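Local coordinates for protein structure-specific endonuclease subunit SLX4 (Thielavia terrestris, PDB 6SEI) that is probably the regulatory subunit of the SLX1-SLX4 endonuclease, which cuts branched DNA structures that arise during DNA repair and recombination, at residues T24-T29 with A58-G63. Numbering follows the deposited sequence.
Sequences TQAVVT and AWLNSG
Two adjacent side chains of helix 53-67, Trp59 and Leu60, meet two adjacent residues of helix 12-29, Ala26 and Val27, and no hydrogen bond crosses between 24-29 and 58-63. Leu60 makes the aliphatic half. Its CG stands anti to the carbonyl carbon (chi1 -67°), and the CD2 branch reaches over to Ala26 CB at 3.9 Å. The same Leu60 methyl lies 4.2 Å from Val27 CG2, so CD2 touches both residues. Trp59 supplies the other half. With CG anti to the backbone N (chi1 -179°), the indole lies across the gap, and the far end of its six-membered ring meets helix 12-29. CH2 comes 3.8 Å from the carbonyl O of Ala26, and CZ3 sits 4.2 Å from Val27 CA, both targets lying at the ring edge, near its plane. The indole thus presents its rim, not its face, to the backbone.

The carbonyl O of Ala26 takes a hydrogen bond from Arg67 NH2, not from the indole C-H edge; the same NH2 bonds Thr29 OG1, which itself bonds back to Gln25 O at 2.7 Å. Through these two bonds Arg67 of helix 53-67 ties down residues 26 and 29 of the other segment. Further out, Trp41 meets the Trp59 ring, and His42 and Met45 of helix 41-46 pack on Val27.

The axes of the short segments cross almost at right angles (94°), 11.0 Å apart, with small Ala26 opposite Leu60. Such steeply crossed helices around an apolar core are consistent with the helix-turn-helix-related fold of the C-terminal Slx4 endonuclease domain.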
ATOM      1  N   THR B  24      11.076  26.994  33.261  1.00 29.22           N
ATOM      2  CA  THR B  24       9.922  27.749  32.785  1.00 29.24           C
ATOM      3  C   THR B  24       9.537  28.834  33.780  1.00 28.82           C
ATOM      4  O   THR B  24       9.441  30.013  33.423  1.00 28.07           O
ATOM      5  CB  THR B  24       8.747  26.803  32.534  1.00 30.93           C
ATOM      6  OG1 THR B  24       9.172  25.742  31.669  1.00 31.86           O
ATOM      7  CG2 THR B  24       7.584  27.544  31.886  1.00 31.05           C
ATOM      8  N   GLN B  25       9.339  28.457  35.046  1.00 29.66           N
ATOM      9  CA  GLN B  25       8.942  29.436  36.051  1.00 29.70           C
ATOM     10  C   GLN B  25       9.993  30.527  36.208  1.00 27.60           C
ATOM     11  O   GLN B  25       9.654  31.702  36.384  1.00 27.29           O
ATOM     12  CB  GLN B  25       8.679  28.743  37.385  1.00 31.92           C
ATOM     13  CG  GLN B  25       7.571  29.385  38.201  1.00 33.87           C
ATOM     14  CD  GLN B  25       6.181  28.930  37.769  1.00 36.68           C
ATOM     15  OE1 GLN B  25       5.760  29.154  36.629  1.00 37.05           O
ATOM     16  NE2 GLN B  25       5.462  28.284  38.683  1.00 38.83           N
ATOM     17  N   ALA B  26      11.275  30.164  36.126  1.00 26.41           N
ATOM     18  CA  ALA B  26      12.333  31.163  36.232  1.00 24.81           C
ATOM     19  C   ALA B  26      12.221  32.201  35.120  1.00 25.12           C
ATOM     20  O   ALA B  26      12.253  33.411  35.376  1.00 25.14           O
ATOM     21  CB  ALA B  26      13.704  30.482  36.207  1.00 23.75           C
ATOM     22  N   VAL B  27      12.083  31.739  33.875  1.00 25.59           N
ATOM     23  CA  VAL B  27      11.943  32.649  32.740  1.00 25.00           C
ATOM     24  C   VAL B  27      10.654  33.456  32.859  1.00 25.84           C
ATOM     25  O   VAL B  27      10.651  34.683  32.717  1.00 25.73           O
ATOM     26  CB  VAL B  27      11.987  31.859  31.418  1.00 24.80           C
ATOM     27  CG1 VAL B  27      11.776  32.783  30.230  1.00 24.22           C
ATOM     28  CG2 VAL B  27      13.296  31.097  31.286  1.00 24.00           C
ATOM     29  N   VAL B  28       9.544  32.774  33.144  1.00 26.88           N
ATOM     30  CA  VAL B  28       8.220  33.369  32.995  1.00 20.22           C
ATOM     31  C   VAL B  28       7.952  34.435  34.056  1.00 23.33           C
ATOM     32  O   VAL B  28       7.309  35.455  33.771  1.00 20.17           O
ATOM     33  CB  VAL B  28       7.163  32.248  33.019  1.00 21.90           C
ATOM     34  CG1 VAL B  28       5.821  32.758  33.499  1.00 26.23           C
ATOM     35  CG2 VAL B  28       7.032  31.625  31.643  1.00 22.60           C
ATOM     36  N   THR B  29       8.438  34.236  35.280  1.00 22.68           N
ATOM     37  CA  THR B  29       8.093  35.106  36.397  1.00 22.08           C
ATOM     38  C   THR B  29       9.090  36.239  36.617  1.00 20.27           C
ATOM     39  O   THR B  29       8.901  37.039  37.539  1.00 20.08           O
ATOM     40  CB  THR B  29       7.959  34.286  37.685  1.00 19.99           C
ATOM     41  OG1 THR B  29       9.233  33.738  38.041  1.00 19.26           O
ATOM     42  CG2 THR B  29       6.960  33.157  37.496  1.00 21.51           C
ATOM     43  N   ALA B  58      23.762  31.025  31.432  1.00 24.80           N
ATOM     44  CA  ALA B  58      24.424  31.772  32.495  1.00 25.33           C
ATOM     45  C   ALA B  58      23.416  32.540  33.342  1.00 25.25           C
ATOM     46  O   ALA B  58      23.573  32.644  34.564  1.00 25.42           O
ATOM     47  CB  ALA B  58      25.457  32.727  31.898  1.00 25.85           C
ATOM     48  N   TRP B  59      22.367  33.071  32.709  1.00 25.19           N
ATOM     49  CA  TRP B  59      21.377  33.864  33.433  1.00 25.43           C
ATOM     50  C   TRP B  59      20.600  33.013  34.432  1.00 25.55           C
ATOM     51  O   TRP B  59      20.285  33.476  35.534  1.00 25.58           O
ATOM     52  CB  TRP B  59      20.426  34.532  32.442  1.00 25.42           C
ATOM     53  CG  TRP B  59      19.387  35.402  33.074  1.00 26.01           C
ATOM     54  CD1 TRP B  59      19.557  36.668  33.550  1.00 26.47           C
ATOM     55  CD2 TRP B  59      18.006  35.075  33.286  1.00 26.25           C
ATOM     56  NE1 TRP B  59      18.369  37.151  34.051  1.00 26.47           N
ATOM     57  CE2 TRP B  59      17.403  36.192  33.901  1.00 26.28           C
ATOM     58  CE3 TRP B  59      17.223  33.948  33.019  1.00 26.36           C
ATOM     59  CZ2 TRP B  59      16.054  36.215  34.251  1.00 26.19           C
ATOM     60  CZ3 TRP B  59      15.882  33.972  33.370  1.00 26.26           C
ATOM     61  CH2 TRP B  59      15.311  35.101  33.974  1.00 26.14           C
ATOM     62  N   LEU B  60      20.280  31.771  34.064  1.00 25.83           N
ATOM     63  CA  LEU B  60      19.522  30.903  34.960  1.00 25.92           C
ATOM     64  C   LEU B  60      20.340  30.500  36.181  1.00 26.89           C
ATOM     65  O   LEU B  60      19.784  30.341  37.273  1.00 27.03           O
ATOM     66  CB  LEU B  60      19.046  29.661  34.208  1.00 25.31           C
ATOM     67  CG  LEU B  60      18.004  29.865  33.106  1.00 24.73           C
ATOM     68  CD1 LEU B  60      18.062  28.729  32.099  1.00 24.98           C
ATOM     69  CD2 LEU B  60      16.606  29.983  33.693  1.00 24.07           C
ATOM     70  N   ASN B  61      21.649  30.333  36.020  1.00 27.54           N
ATOM     71  CA  ASN B  61      22.516  29.919  37.113  1.00 28.17           C
ATOM     72  C   ASN B  61      23.048  31.091  37.927  1.00 29.18           C
ATOM     73  O   ASN B  61      23.821  30.872  38.865  1.00 29.08           O
ATOM     74  CB  ASN B  61      23.688  29.096  36.570  1.00 27.92           C
ATOM     75  CG  ASN B  61      23.235  27.832  35.873  1.00 27.40           C
ATOM     76  OD1 ASN B  61      22.320  27.149  36.336  1.00 27.14           O
ATOM     77  ND2 ASN B  61      23.872  27.514  34.751  1.00 27.38           N
ATOM     78  N   SER B  62      22.657  32.323  37.594  1.00 30.48           N
ATOM     79  CA  SER B  62      23.087  33.515  38.313  1.00 32.07           C
ATOM     80  C   SER B  62      22.051  33.985  39.330  1.00 31.56           C
ATOM     81  O   SER B  62      21.925  35.189  39.577  1.00 33.11           O
ATOM     82  CB  SER B  62      23.406  34.641  37.328  1.00 33.94           C
ATOM     83  OG  SER B  62      24.541  34.332  36.542  1.00 35.26           O
ATOM     84  N   GLY B  63      21.304  33.058  39.920  1.00 29.89           N
ATOM     85  CA  GLY B  63      20.308  33.373  40.928  1.00 28.05           C
ATOM     86  C   GLY B  63      18.885  33.034  40.547  1.00 26.10           C
ATOM     87  O   GLY B  63      18.018  32.994  41.431  1.00 25.96           O
TER